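Local atomic coordinates of PrgB (Enterococcus faecalis, PDB entry 6EVU), a protein that promotes cell aggregation, biofilm formation and conjugation through DNA binding and compaction, and is represented here by its adhesin domain. Residues G99-L104 and N146-N151; P153-F158 and A299-F304; Y195-L200 and I280-G285. One frame throughout, in Å; residues are numbered along the deposited sequence.

Contact 1. Residues G99-L104 and N146-N151; sequences GYAVLL and NAVFSN
Val-102 rests against the ring of Phe-149, which lies diagonally across from it on the paired strand and on the same face; this is the dense part of the contact. The valine's CB comes to 3.8 Å from Phe-149 CE2, while its CG2 reaches CD2 and CE2 of the same ring; the two side chains meet at about a right angle. Leu-104 completes the patch: its CD2 lies at the ring edge, and its CG sits 4.1 Å from Ala-147 CB, whose single methyl lets the leucine branch come close. Val-110 and Val-112 of the facing strand 110-115 also touch the phenylalanine, so this apolar face looks inward.

Beneath the side chains, the antiparallel backbones of 99-104 and 146-150 are joined by two hydrogen-bonded pairs, Tyr-100 with Phe-149 and Val-102 with Ala-147; Val-102 N to Ala-147 O measures 2.8 Å. Gly-99, having no side chain, lets its CA approach Phe-149 O to 3.0 Å.

Toward the tip of Tyr-100 the contact becomes polar and watered. The residue is only partly exposed, its ring stacked with Phe-84, and its OH accepts a long but straight bond from Asn-151 ND2 (3.3 Å, 165° at the hydrogen). That oxygen lies in the amide plane, although ring and amide planes are perpendicular. A water accepts a hydrogen bond from Tyr-100 OH at 2.6 Å and donates one to Asn-151 OD1, linking the two tips a second time. An amide suits this place: OD1 also accepts from Ile-43 N, and ND2 also donates to Asn-97 O. An apolar sheet face packed on a strand of a second antiparallel sheet is characteristic of a beta-sandwich, consistent with the lectin-like domains of the antigen I/II family.

Contact 2. Residues P153-F158 and A299-F304; sequences PIITAF and AQWFAF
Trp-301 NE1 donates a short hydrogen bond to Ile-155 O, 2.8 Å long and nearly straight (162°), with the oxygen lying in the plane of the indole. It reinforces an antiparallel strand pair of the domain's beta-sandwich, entered on one side from a turn in which 153-155 take helical backbone angles. A second bond joins Phe-304 N to Thr-156 OG1 at 2.9 Å. The same hydroxyl donates its own hydrogen bond to Pro-153 O, 2.6 Å away, from well above that carbonyl's plane, so one oxygen both accepts and donates and ties the turn to the chain leaving strand 299-302. Threonine suits the place: its OG1 does this polar work while its CG2 packs at 4.0 Å from Phe-304 CB.

Ala-157 and Phe-302 form the hydrogen-bonded pair: Phe-302 N reaches Ala-157 O at 3.0 Å, while the return bond from Ala-157 N to Phe-302 O is weak.

One residue on, Phe-158 and Trp-301 form a non-hydrogen-bonded pair, and their side chains run alongside each other in the same direction. Phe-158 lies on the five-membered ring of the indole in an offset stack, the planes only 10° apart and Phe-158 CE2 3.4 Å from Trp-301 CG. With CG anti to its backbone N (chi1 172°), Trp-301 starts its indole beside Phe-158 and toward the turn. The flat surface offers a broad stacking partner, while the edge N-H serves Ile-155. Ile-68, Phe-69 and Leu-72 of helix 68-72 touch the phenylalanine as well. Trp-301 N also binds a Tris molecule, probably from the crystallisation liquor. At the turn, Phe-304 O is buried without a hydrogen-bonding partner in the model, and Ile-154 CD1 lies 3.8 Å from it.

Contact 3. Residues Y195-L200 and I280-G285; sequences YALSSL and ISFSFG
Tyr-195 presents one face of its ring to Ile-280, whose CG2 stands 4.1 Å from the ring centroid and 20° off the normal, a CH-pi contact displaced toward the rim. The branched isoleucine covers more than a single point: its CD1 comes to 3.7 Å from Tyr-195 CD1, and its CG2 also lies in plane at the edge of the Phe-282 ring. Tyr-195 and Phe-282 pass in opposing directions. Their planes are 27° apart, but the displacement leaves little ring on ring, with Tyr-195 CE2 at 3.6 Å from Phe-282 CD1. Phe-282 CG takes the crowded position between its backbone N and carbonyl carbon (chi1 62°), which starts the ring toward Tyr-195 and Leu-197.

No hydrogen bond crosses here, because two different sheets meet: strand 193-197 edges a small three-stranded sheet with 272-276 and 221-225, whereas 280-287 belongs to the large antiparallel sheet. Segments 195-197 and 280-285 run almost parallel and keep 10.7 Å between their axes. Large side chains must therefore bridge the gap, and tyrosine does so with a polar tip. Its OH bonds to Asn-221 OD1, an oxygen that also accepts from Ser-281 N, so the buried hydroxyl is satisfied beside an apolar surface. Leu-197 covers part of Phe-282: its CD2 lies over a face, 4.0 Å from CE2.

In the fold
The three contacts run in a row across the domain, with contact 2 in the middle and its centre about 10 Å from the centres of both others; the centres of contacts 1 and 3 stand about 18 Å apart and the two do not touch. Contacts 1 and 2 share a sheet: strands 145-150 and 157-160 are neighbours, with Val-148 N 2.8 Å from Phe-158 O in a probable hydrogen bond. Contacts 2 and 3 meet through aromatic packing, Phe-302 CZ lying 3.5 Å from Phe-282 CE2, and Phe-304 CE1 packs on Tyr-195 CB. Tris, probably from the crystallisation medium, hydrogen-bonds Trp-301 N and also Ser-199 OG, within the segments of contacts 2 and 3, and may mark a pocket.

Contact 1. Residues G99-L104 and N146-N151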
ATOM      1  N   GLY A  99       1.383 -15.376  -7.633  1.00 32.63           N
ATOM      2  CA  GLY A  99       2.412 -14.501  -7.071  1.00 30.06           C
ATOM      3  C   GLY A  99       3.413 -15.337  -6.291  1.00 32.58           C
ATOM      4  O   GLY A  99       3.445 -16.560  -6.427  1.00 34.61           O
ATOM      5  N   TYR A 100       4.256 -14.661  -5.493  1.00 28.58           N
ATOM      6  CA  TYR A 100       5.373 -15.321  -4.803  1.00 29.65           C
ATOM      7  C   TYR A 100       5.462 -14.874  -3.360  1.00 26.14           C
ATOM      8  O   TYR A 100       5.402 -13.671  -3.083  1.00 26.33           O
ATOM      9  CB  TYR A 100       6.723 -15.005  -5.485  1.00 27.95           C
ATOM     10  CG  TYR A 100       6.643 -15.341  -6.942  1.00 35.09           C
ATOM     11  CD1 TYR A 100       6.936 -16.601  -7.378  1.00 34.68           C
ATOM     12  CD2 TYR A 100       6.205 -14.401  -7.852  1.00 34.24           C
ATOM     13  CE1 TYR A 100       6.808 -16.944  -8.743  1.00 35.59           C
ATOM     14  CE2 TYR A 100       6.064 -14.713  -9.215  1.00 37.39           C
ATOM     15  CZ  TYR A 100       6.369 -15.964  -9.641  1.00 35.05           C
ATOM     16  OH  TYR A 100       6.198 -16.253 -11.005  1.00 41.96           O
ATOM     17  N   ALA A 101       5.685 -15.836  -2.432  1.00 25.89           N
ATOM     18  CA  ALA A 101       5.772 -15.539  -1.003  1.00 25.89           C
ATOM     19  C   ALA A 101       7.228 -15.274  -0.609  1.00 25.68           C
ATOM     20  O   ALA A 101       8.122 -16.065  -0.933  1.00 27.54           O
ATOM     21  CB  ALA A 101       5.209 -16.695  -0.157  1.00 26.06           C
ATOM     22  N   VAL A 102       7.468 -14.183   0.111  1.00 23.68           N
ATOM     23  CA  VAL A 102       8.833 -13.730   0.397  1.00 25.25           C
ATOM     24  C   VAL A 102       8.882 -13.215   1.829  1.00 25.68           C
ATOM     25  O   VAL A 102       7.919 -12.606   2.304  1.00 25.01           O
ATOM     26  CB  VAL A 102       9.266 -12.617  -0.590  1.00 24.38           C
ATOM     27  CG1 VAL A 102      10.673 -12.082  -0.257  1.00 29.65           C
ATOM     28  CG2 VAL A 102       9.186 -13.121  -2.032  1.00 26.08           C
ATOM     29  N   LEU A 103      10.014 -13.451   2.539  1.00 22.64           N
ATOM     30  CA  LEU A 103      10.126 -12.897   3.894  1.00 24.98           C
ATOM     31  C   LEU A 103      10.801 -11.535   3.794  1.00 27.71           C
ATOM     32  O   LEU A 103      11.879 -11.432   3.182  1.00 30.69           O
ATOM     33  CB  LEU A 103      10.972 -13.810   4.797  1.00 24.83           C
ATOM     34  CG  LEU A 103      10.982 -13.339   6.268  1.00 24.74           C
ATOM     35  CD1 LEU A 103       9.744 -13.803   6.984  1.00 24.18           C
ATOM     36  CD2 LEU A 103      12.161 -14.041   7.001  1.00 26.70           C
ATOM     37  N   LEU A 104      10.202 -10.488   4.395  1.00 21.53           N
ATOM     38  CA  LEU A 104      10.857  -9.175   4.480  1.00 22.58           C
ATOM     39  C   LEU A 104      11.506  -9.018   5.845  1.00 24.14           C
ATOM     40  O   LEU A 104      10.890  -9.301   6.884  1.00 23.50           O
ATOM     41  CB  LEU A 104       9.888  -7.997   4.273  1.00 22.15           C
ATOM     42  CG  LEU A 104       9.099  -8.038   2.951  1.00 25.08           C
ATOM     43  CD1 LEU A 104       8.187  -6.799   2.971  1.00 27.31           C
ATOM     44  CD2 LEU A 104      10.056  -7.975   1.821  1.00 29.64           C
ATOM     45  N   ASN A 146       5.758 -10.885   6.215  1.00 21.60           N
ATOM     46  CA  ASN A 146       5.589 -11.768   5.087  1.00 18.03           C
ATOM     47  C   ASN A 146       4.987 -10.961   3.944  1.00 20.84           C
ATOM     48  O   ASN A 146       4.156 -10.090   4.163  1.00 25.42           O
ATOM     49  CB  ASN A 146       4.664 -12.925   5.440  1.00 23.61           C
ATOM     50  CG  ASN A 146       5.013 -13.566   6.777  1.00 26.27           C
ATOM     51  OD1 ASN A 146       6.183 -13.808   7.065  1.00 28.41           O
ATOM     52  ND2 ASN A 146       3.984 -13.835   7.614  1.00 24.25           N
ATOM     53  N   ALA A 147       5.364 -11.329   2.724  1.00 21.89           N
ATOM     54  CA  ALA A 147       4.863 -10.638   1.554  1.00 22.70           C
ATOM     55  C   ALA A 147       4.470 -11.666   0.525  1.00 26.57           C
ATOM     56  O   ALA A 147       5.147 -12.686   0.337  1.00 25.05           O
ATOM     57  CB  ALA A 147       5.905  -9.695   0.960  1.00 24.23           C
ATOM     58  N   VAL A 148       3.395 -11.370  -0.197  1.00 22.21           N
ATOM     59  CA  VAL A 148       3.110 -12.082  -1.422  1.00 24.08           C
ATOM     60  C   VAL A 148       3.067 -11.013  -2.497  1.00 28.07           C
ATOM     61  O   VAL A 148       2.242 -10.090  -2.425  1.00 26.14           O
ATOM     62  CB  VAL A 148       1.818 -12.896  -1.371  1.00 25.01           C
ATOM     63  CG1 VAL A 148       1.636 -13.619  -2.672  1.00 29.06           C
ATOM     64  CG2 VAL A 148       1.883 -13.982  -0.240  1.00 26.15           C
ATOM     65  N   PHE A 149       3.945 -11.150  -3.489  1.00 23.07           N
ATOM     66  CA  PHE A 149       4.032 -10.200  -4.607  1.00 24.35           C
ATOM     67  C   PHE A 149       3.300 -10.791  -5.788  1.00 27.01           C
ATOM     68  O   PHE A 149       3.601 -11.904  -6.223  1.00 26.58           O
ATOM     69  CB  PHE A 149       5.469  -9.893  -4.967  1.00 24.95           C
ATOM     70  CG  PHE A 149       6.246  -9.333  -3.801  1.00 23.83           C
ATOM     71  CD1 PHE A 149       5.811  -8.147  -3.205  1.00 24.29           C
ATOM     72  CD2 PHE A 149       7.394  -9.979  -3.282  1.00 25.59           C
ATOM     73  CE1 PHE A 149       6.503  -7.579  -2.106  1.00 24.13           C
ATOM     74  CE2 PHE A 149       8.078  -9.380  -2.198  1.00 23.79           C
ATOM     75  CZ  PHE A 149       7.652  -8.187  -1.619  1.00 22.93           C
ATOM     76  N   SER A 150       2.365 -10.029  -6.333  1.00 27.22           N
ATOM     77  CA  SER A 150       1.539 -10.511  -7.440  1.00 30.39           C
ATOM     78  C   SER A 150       2.227 -10.349  -8.787  1.00 32.04           C
ATOM     79  O   SER A 150       2.917  -9.361  -9.041  1.00 31.50           O
ATOM     80  CB  SER A 150       0.208  -9.753  -7.429  1.00 30.39           C
ATOM     81  OG  SER A 150      -0.523 -10.035  -8.632  1.00 32.54           O
ATOM     82  N   ASN A 151       2.018 -11.316  -9.687  1.00 35.68           N
ATOM     83  CA  ASN A 151       2.488 -11.155 -11.056  1.00 37.68           C
ATOM     84  C   ASN A 151       1.772 -10.012 -11.781  1.00 34.12           C
ATOM     85  O   ASN A 151       2.230  -9.624 -12.852  1.00 37.86           O
ATOM     86  CB  ASN A 151       2.325 -12.503 -11.831  1.00 36.25           C
ATOM     87  CG  ASN A 151       3.568 -13.413 -11.694  1.00 38.63           C
ATOM     88  OD1 ASN A 151       4.704 -12.986 -11.920  1.00 38.25           O
ATOM     89  ND2 ASN A 151       3.343 -14.669 -11.326  1.00 37.85           N
TER
HETATM   90  O   HOH W   1       6.719 -14.781 -13.146  1.00 40.80           O

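Contact 2. Residues P153-F158 and A299-F304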
ATOM      1  N   PRO A 153       1.264  -6.205 -11.569  1.00 32.06           N
ATOM      2  CA  PRO A 153       1.815  -5.069 -10.807  1.00 30.77           C
ATOM      3  C   PRO A 153       0.750  -4.113 -10.272  1.00 27.77           C
ATOM      4  O   PRO A 153       1.054  -3.277  -9.394  1.00 33.35           O
ATOM      5  CB  PRO A 153       2.717  -4.393 -11.835  1.00 33.05           C
ATOM      6  CG  PRO A 153       1.930  -4.582 -13.154  1.00 33.01           C
ATOM      7  CD  PRO A 153       1.476  -6.062 -13.030  1.00 34.57           C
ATOM      8  N   ILE A 154      -0.470  -4.201 -10.803  1.00 30.50           N
ATOM      9  CA  ILE A 154      -1.585  -3.374 -10.357  1.00 35.23           C
ATOM     10  C   ILE A 154      -2.307  -3.987  -9.167  1.00 36.69           C
ATOM     11  O   ILE A 154      -3.053  -3.280  -8.479  1.00 37.04           O
ATOM     12  CB  ILE A 154      -2.557  -3.151 -11.530  1.00 38.79           C
ATOM     13  CG1 ILE A 154      -1.782  -2.631 -12.741  1.00 40.58           C
ATOM     14  CG2 ILE A 154      -3.667  -2.208 -11.148  1.00 47.18           C
ATOM     15  CD1 ILE A 154      -1.034  -1.314 -12.476  1.00 34.53           C
ATOM     16  N   ILE A 155      -2.109  -5.277  -8.909  1.00 36.28           N
ATOM     17  CA  ILE A 155      -2.498  -5.868  -7.632  1.00 33.43           C
ATOM     18  C   ILE A 155      -1.395  -5.691  -6.590  1.00 28.22           C
ATOM     19  O   ILE A 155      -1.661  -5.384  -5.408  1.00 30.93           O
ATOM     20  CB  ILE A 155      -2.823  -7.352  -7.882  1.00 28.35           C
ATOM     21  CG1 ILE A 155      -4.096  -7.494  -8.738  1.00 34.55           C
ATOM     22  CG2 ILE A 155      -2.947  -8.165  -6.563  1.00 31.09           C
ATOM     23  CD1 ILE A 155      -4.402  -8.926  -9.152  1.00 36.57           C
ATOM     24  N   THR A 156      -0.156  -5.823  -7.042  1.00 27.10           N
ATOM     25  CA  THR A 156       1.055  -5.426  -6.316  1.00 23.41           C
ATOM     26  C   THR A 156       1.467  -6.336  -5.139  1.00 25.41           C
ATOM     27  O   THR A 156       2.242  -7.258  -5.341  1.00 27.82           O
ATOM     28  CB  THR A 156       0.913  -3.947  -5.856  1.00 25.99           C
ATOM     29  OG1 THR A 156       0.170  -3.242  -6.902  1.00 28.15           O
ATOM     30  CG2 THR A 156       2.252  -3.231  -5.682  1.00 26.29           C
ATOM     31  N   ALA A 157       1.015  -6.065  -3.935  1.00 26.02           N
ATOM     32  CA  ALA A 157       1.584  -6.739  -2.768  1.00 23.11           C
ATOM     33  C   ALA A 157       0.539  -6.991  -1.694  1.00 31.73           C
ATOM     34  O   ALA A 157      -0.306  -6.138  -1.428  1.00 26.78           O
ATOM     35  CB  ALA A 157       2.701  -5.914  -2.143  1.00 22.04           C
ATOM     36  N   PHE A 158       0.677  -8.116  -0.997  1.00 23.10           N
ATOM     37  CA  PHE A 158      -0.031  -8.358   0.260  1.00 23.88           C
ATOM     38  C   PHE A 158       1.025  -8.551   1.317  1.00 23.28           C
ATOM     39  O   PHE A 158       1.961  -9.318   1.100  1.00 26.40           O
ATOM     40  CB  PHE A 158      -0.912  -9.610   0.168  1.00 25.12           C
ATOM     41  CG  PHE A 158      -2.056  -9.490  -0.822  1.00 24.66           C
ATOM     42  CD1 PHE A 158      -1.803  -9.620  -2.181  1.00 26.68           C
ATOM     43  CD2 PHE A 158      -3.389  -9.281  -0.395  1.00 31.18           C
ATOM     44  CE1 PHE A 158      -2.884  -9.543  -3.135  1.00 35.53           C
ATOM     45  CE2 PHE A 158      -4.454  -9.159  -1.349  1.00 31.16           C
ATOM     46  CZ  PHE A 158      -4.187  -9.294  -2.686  1.00 33.30           C
ATOM     47  N   ALA A 299      -2.227  -7.568   8.670  1.00 26.39           N
ATOM     48  CA  ALA A 299      -1.973  -7.925   7.283  1.00 26.82           C
ATOM     49  C   ALA A 299      -2.848  -7.058   6.383  1.00 25.88           C
ATOM     50  O   ALA A 299      -4.010  -6.809   6.695  1.00 28.75           O
ATOM     51  CB  ALA A 299      -2.315  -9.394   7.012  1.00 27.28           C
ATOM     52  N   GLN A 300      -2.271  -6.637   5.244  1.00 26.47           N
ATOM     53  CA  GLN A 300      -3.007  -5.707   4.393  1.00 26.32           C
ATOM     54  C   GLN A 300      -2.709  -6.001   2.927  1.00 27.06           C
ATOM     55  O   GLN A 300      -1.716  -6.637   2.567  1.00 27.69           O
ATOM     56  CB  GLN A 300      -2.614  -4.250   4.727  1.00 26.56           C
ATOM     57  CG  GLN A 300      -1.210  -3.913   4.218  1.00 25.84           C
ATOM     58  CD  GLN A 300      -0.684  -2.613   4.824  1.00 34.87           C
ATOM     59  OE1 GLN A 300       0.332  -2.569   5.489  1.00 27.93           O
ATOM     60  NE2 GLN A 300      -1.383  -1.527   4.548  1.00 29.40           N
ATOM     61  N   TRP A 301      -3.593  -5.454   2.072  1.00 24.69           N
ATOM     62  CA  TRP A 301      -3.362  -5.457   0.634  1.00 27.42           C
ATOM     63  C   TRP A 301      -3.012  -4.036   0.239  1.00 26.88           C
ATOM     64  O   TRP A 301      -3.784  -3.127   0.553  1.00 28.92           O
ATOM     65  CB  TRP A 301      -4.644  -5.920  -0.070  1.00 27.95           C
ATOM     66  CG  TRP A 301      -4.594  -5.788  -1.581  1.00 27.90           C
ATOM     67  CD1 TRP A 301      -3.488  -5.824  -2.353  1.00 31.42           C
ATOM     68  CD2 TRP A 301      -5.706  -5.596  -2.480  1.00 32.15           C
ATOM     69  NE1 TRP A 301      -3.798  -5.649  -3.681  1.00 34.33           N
ATOM     70  CE2 TRP A 301      -5.161  -5.507  -3.783  1.00 30.23           C
ATOM     71  CE3 TRP A 301      -7.094  -5.445  -2.304  1.00 35.23           C
ATOM     72  CZ2 TRP A 301      -5.987  -5.305  -4.917  1.00 38.07           C
ATOM     73  CZ3 TRP A 301      -7.900  -5.277  -3.430  1.00 41.09           C
ATOM     74  CH2 TRP A 301      -7.333  -5.177  -4.701  1.00 47.28           C
ATOM     75  N   PHE A 302      -1.870  -3.845  -0.414  1.00 27.80           N
ATOM     76  CA  PHE A 302      -1.486  -2.529  -0.927  1.00 26.82           C
ATOM     77  C   PHE A 302      -1.395  -2.642  -2.444  1.00 22.82           C
ATOM     78  O   PHE A 302      -0.473  -3.253  -2.968  1.00 26.45           O
ATOM     79  CB  PHE A 302      -0.166  -1.991  -0.368  1.00 27.59           C
ATOM     80  CG  PHE A 302       0.068  -0.589  -0.839  1.00 28.17           C
ATOM     81  CD1 PHE A 302      -0.631   0.461  -0.216  1.00 34.05           C
ATOM     82  CD2 PHE A 302       0.777  -0.345  -1.981  1.00 30.18           C
ATOM     83  CE1 PHE A 302      -0.502   1.760  -0.654  1.00 32.75           C
ATOM     84  CE2 PHE A 302       0.897   0.998  -2.480  1.00 31.61           C
ATOM     85  CZ  PHE A 302       0.255   2.026  -1.814  1.00 32.80           C
ATOM     86  N   ALA A 303      -2.321  -1.997  -3.146  1.00 26.93           N
ATOM     87  CA  ALA A 303      -2.307  -1.950  -4.601  1.00 31.30           C
ATOM     88  C   ALA A 303      -1.746  -0.610  -5.061  1.00 30.14           C
ATOM     89  O   ALA A 303      -2.099   0.435  -4.496  1.00 35.98           O
ATOM     90  CB  ALA A 303      -3.726  -2.118  -5.142  1.00 29.47           C
ATOM     91  N   PHE A 304      -0.918  -0.651  -6.095  1.00 28.15           N
ATOM     92  CA  PHE A 304      -0.314   0.535  -6.689  1.00 29.17           C
ATOM     93  C   PHE A 304      -0.903   0.799  -8.060  1.00 29.64           C
ATOM     94  O   PHE A 304      -0.853  -0.071  -8.921  1.00 31.47           O
ATOM     95  CB  PHE A 304       1.191   0.389  -6.855  1.00 28.76           C
ATOM     96  CG  PHE A 304       1.809   1.575  -7.494  1.00 30.94           C
ATOM     97  CD1 PHE A 304       2.089   2.697  -6.724  1.00 29.72           C
ATOM     98  CD2 PHE A 304       2.083   1.603  -8.890  1.00 29.58           C
ATOM     99  CE1 PHE A 304       2.666   3.854  -7.327  1.00 29.77           C
ATOM    100  CE2 PHE A 304       2.699   2.753  -9.482  1.00 28.19           C
ATOM    101  CZ  PHE A 304       2.963   3.868  -8.715  1.00 30.48           C
TER

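Contact 3. Residues Y195-L200 and I280-G285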
ATOM      1  N   TYR A 195       0.097   9.339  -8.217  1.00 33.54           N
ATOM      2  CA  TYR A 195      -0.273   7.966  -7.916  1.00 32.15           C
ATOM      3  C   TYR A 195      -1.318   7.946  -6.819  1.00 33.58           C
ATOM      4  O   TYR A 195      -1.436   8.893  -6.037  1.00 36.49           O
ATOM      5  CB  TYR A 195       0.923   7.120  -7.481  1.00 28.95           C
ATOM      6  CG  TYR A 195       1.858   7.704  -6.412  1.00 31.89           C
ATOM      7  CD1 TYR A 195       2.859   8.622  -6.731  1.00 27.26           C
ATOM      8  CD2 TYR A 195       1.743   7.289  -5.099  1.00 27.69           C
ATOM      9  CE1 TYR A 195       3.734   9.129  -5.691  1.00 28.17           C
ATOM     10  CE2 TYR A 195       2.596   7.733  -4.090  1.00 30.74           C
ATOM     11  CZ  TYR A 195       3.575   8.649  -4.393  1.00 33.20           C
ATOM     12  OH  TYR A 195       4.410   9.063  -3.398  1.00 32.23           O
ATOM     13  N   ALA A 196      -2.118   6.883  -6.819  1.00 32.34           N
ATOM     14  CA  ALA A 196      -3.229   6.772  -5.894  1.00 35.31           C
ATOM     15  C   ALA A 196      -2.762   6.206  -4.558  1.00 32.52           C
ATOM     16  O   ALA A 196      -1.880   5.341  -4.489  1.00 35.70           O
ATOM     17  CB  ALA A 196      -4.297   5.854  -6.469  1.00 34.79           C
ATOM     18  N   LEU A 197      -3.399   6.650  -3.486  1.00 34.31           N
ATOM     19  CA  LEU A 197      -3.223   6.030  -2.181  1.00 31.69           C
ATOM     20  C   LEU A 197      -4.669   5.746  -1.823  1.00 35.56           C
ATOM     21  O   LEU A 197      -5.424   6.670  -1.479  1.00 41.22           O
ATOM     22  CB  LEU A 197      -2.532   6.949  -1.177  1.00 39.23           C
ATOM     23  CG  LEU A 197      -1.210   7.437  -1.779  1.00 47.43           C
ATOM     24  CD1 LEU A 197      -0.750   8.695  -1.125  1.00 54.96           C
ATOM     25  CD2 LEU A 197      -0.211   6.321  -1.687  1.00 37.48           C
ATOM     26  N   SER A 198      -5.080   4.494  -1.975  1.00 40.39           N
ATOM     27  CA  SER A 198      -6.481   4.121  -1.915  1.00 43.70           C
ATOM     28  C   SER A 198      -6.741   3.091  -0.833  1.00 32.67           C
ATOM     29  O   SER A 198      -5.813   2.545  -0.220  1.00 36.53           O
ATOM     30  CB  SER A 198      -6.963   3.573  -3.263  1.00 44.86           C
ATOM     31  OG  SER A 198      -6.971   4.639  -4.202  1.00 47.63           O
ATOM     32  N   SER A 199      -8.037   2.881  -0.608  1.00 40.89           N
ATOM     33  CA  SER A 199      -8.514   1.804   0.235  1.00 45.79           C
ATOM     34  C   SER A 199      -7.853   1.864   1.614  1.00 32.71           C
ATOM     35  O   SER A 199      -7.342   0.855   2.152  1.00 39.08           O
ATOM     36  CB  SER A 199      -8.256   0.467  -0.460  1.00 36.21           C
ATOM     37  OG  SER A 199      -9.000  -0.579   0.120  1.00 42.38           O
ATOM     38  N   LEU A 200      -7.740   3.063   2.192  1.00 37.85           N
ATOM     39  CA  LEU A 200      -7.082   3.137   3.506  1.00 34.30           C
ATOM     40  C   LEU A 200      -8.188   3.104   4.555  1.00 45.50           C
ATOM     41  O   LEU A 200      -8.655   4.137   5.045  1.00 44.12           O
ATOM     42  CB  LEU A 200      -6.173   4.361   3.646  1.00 36.41           C
ATOM     43  CG  LEU A 200      -5.055   4.431   2.598  1.00 36.70           C
ATOM     44  CD1 LEU A 200      -4.320   5.767   2.656  1.00 40.42           C
ATOM     45  CD2 LEU A 200      -4.098   3.257   2.847  1.00 34.65           C
ATOM     46  N   ILE A 280       9.341   7.881  -7.321  1.00 29.40           N
ATOM     47  CA  ILE A 280       8.290   7.573  -6.348  1.00 29.04           C
ATOM     48  C   ILE A 280       8.862   6.817  -5.163  1.00 29.51           C
ATOM     49  O   ILE A 280       9.515   5.780  -5.324  1.00 29.07           O
ATOM     50  CB  ILE A 280       7.189   6.729  -7.005  1.00 26.83           C
ATOM     51  CG1 ILE A 280       6.442   7.599  -8.029  1.00 27.25           C
ATOM     52  CG2 ILE A 280       6.238   6.150  -5.940  1.00 30.79           C
ATOM     53  CD1 ILE A 280       5.365   6.798  -8.774  1.00 32.04           C
ATOM     54  N   SER A 281       8.530   7.261  -3.966  1.00 27.03           N
ATOM     55  CA  SER A 281       8.986   6.526  -2.770  1.00 26.66           C
ATOM     56  C   SER A 281       8.166   6.987  -1.578  1.00 26.81           C
ATOM     57  O   SER A 281       7.986   8.189  -1.396  1.00 28.70           O
ATOM     58  CB  SER A 281      10.449   6.793  -2.513  1.00 30.81           C
ATOM     59  OG  SER A 281      10.926   5.974  -1.435  1.00 31.50           O
ATOM     60  N   PHE A 282       7.631   6.055  -0.806  1.00 25.16           N
ATOM     61  CA  PHE A 282       6.760   6.412   0.316  1.00 28.41           C
ATOM     62  C   PHE A 282       6.621   5.157   1.163  1.00 29.89           C
ATOM     63  O   PHE A 282       7.092   4.076   0.771  1.00 26.79           O
ATOM     64  CB  PHE A 282       5.390   6.911  -0.163  1.00 31.79           C
ATOM     65  CG  PHE A 282       4.628   5.867  -0.937  1.00 29.39           C
ATOM     66  CD1 PHE A 282       4.876   5.646  -2.277  1.00 28.18           C
ATOM     67  CD2 PHE A 282       3.667   5.077  -0.274  1.00 28.39           C
ATOM     68  CE1 PHE A 282       4.225   4.636  -2.976  1.00 26.80           C
ATOM     69  CE2 PHE A 282       2.983   4.066  -0.950  1.00 28.29           C
ATOM     70  CZ  PHE A 282       3.269   3.833  -2.307  1.00 28.49           C
ATOM     71  N   SER A 283       5.988   5.294   2.348  1.00 26.32           N
ATOM     72  CA  SER A 283       5.715   4.085   3.145  1.00 26.79           C
ATOM     73  C   SER A 283       4.226   3.828   3.340  1.00 28.91           C
ATOM     74  O   SER A 283       3.393   4.754   3.325  1.00 28.56           O
ATOM     75  CB  SER A 283       6.407   4.163   4.520  1.00 27.62           C
ATOM     76  OG  SER A 283       7.790   4.209   4.296  1.00 29.56           O
ATOM     77  N   PHE A 284       3.870   2.557   3.543  1.00 27.08           N
ATOM     78  CA  PHE A 284       2.470   2.232   3.832  1.00 26.31           C
ATOM     79  C   PHE A 284       2.435   1.259   5.001  1.00 31.39           C
ATOM     80  O   PHE A 284       3.393   0.532   5.243  1.00 26.18           O
ATOM     81  CB  PHE A 284       1.711   1.678   2.584  1.00 25.67           C
ATOM     82  CG  PHE A 284       2.326   0.397   2.014  1.00 25.83           C
ATOM     83  CD1 PHE A 284       1.915  -0.835   2.460  1.00 23.26           C
ATOM     84  CD2 PHE A 284       3.309   0.478   1.035  1.00 23.57           C
ATOM     85  CE1 PHE A 284       2.473  -2.012   1.934  1.00 24.18           C
ATOM     86  CE2 PHE A 284       3.875  -0.720   0.481  1.00 26.55           C
ATOM     87  CZ  PHE A 284       3.445  -1.947   0.971  1.00 24.54           C
ATOM     88  N   GLY A 285       1.311   1.163   5.692  1.00 28.22           N
ATOM     89  CA  GLY A 285       1.308   0.267   6.824  1.00 29.33           C
ATOM     90  C   GLY A 285      -0.013   0.215   7.548  1.00 27.26           C
ATOM     91  O   GLY A 285      -1.078   0.527   6.987  1.00 31.15           O
TER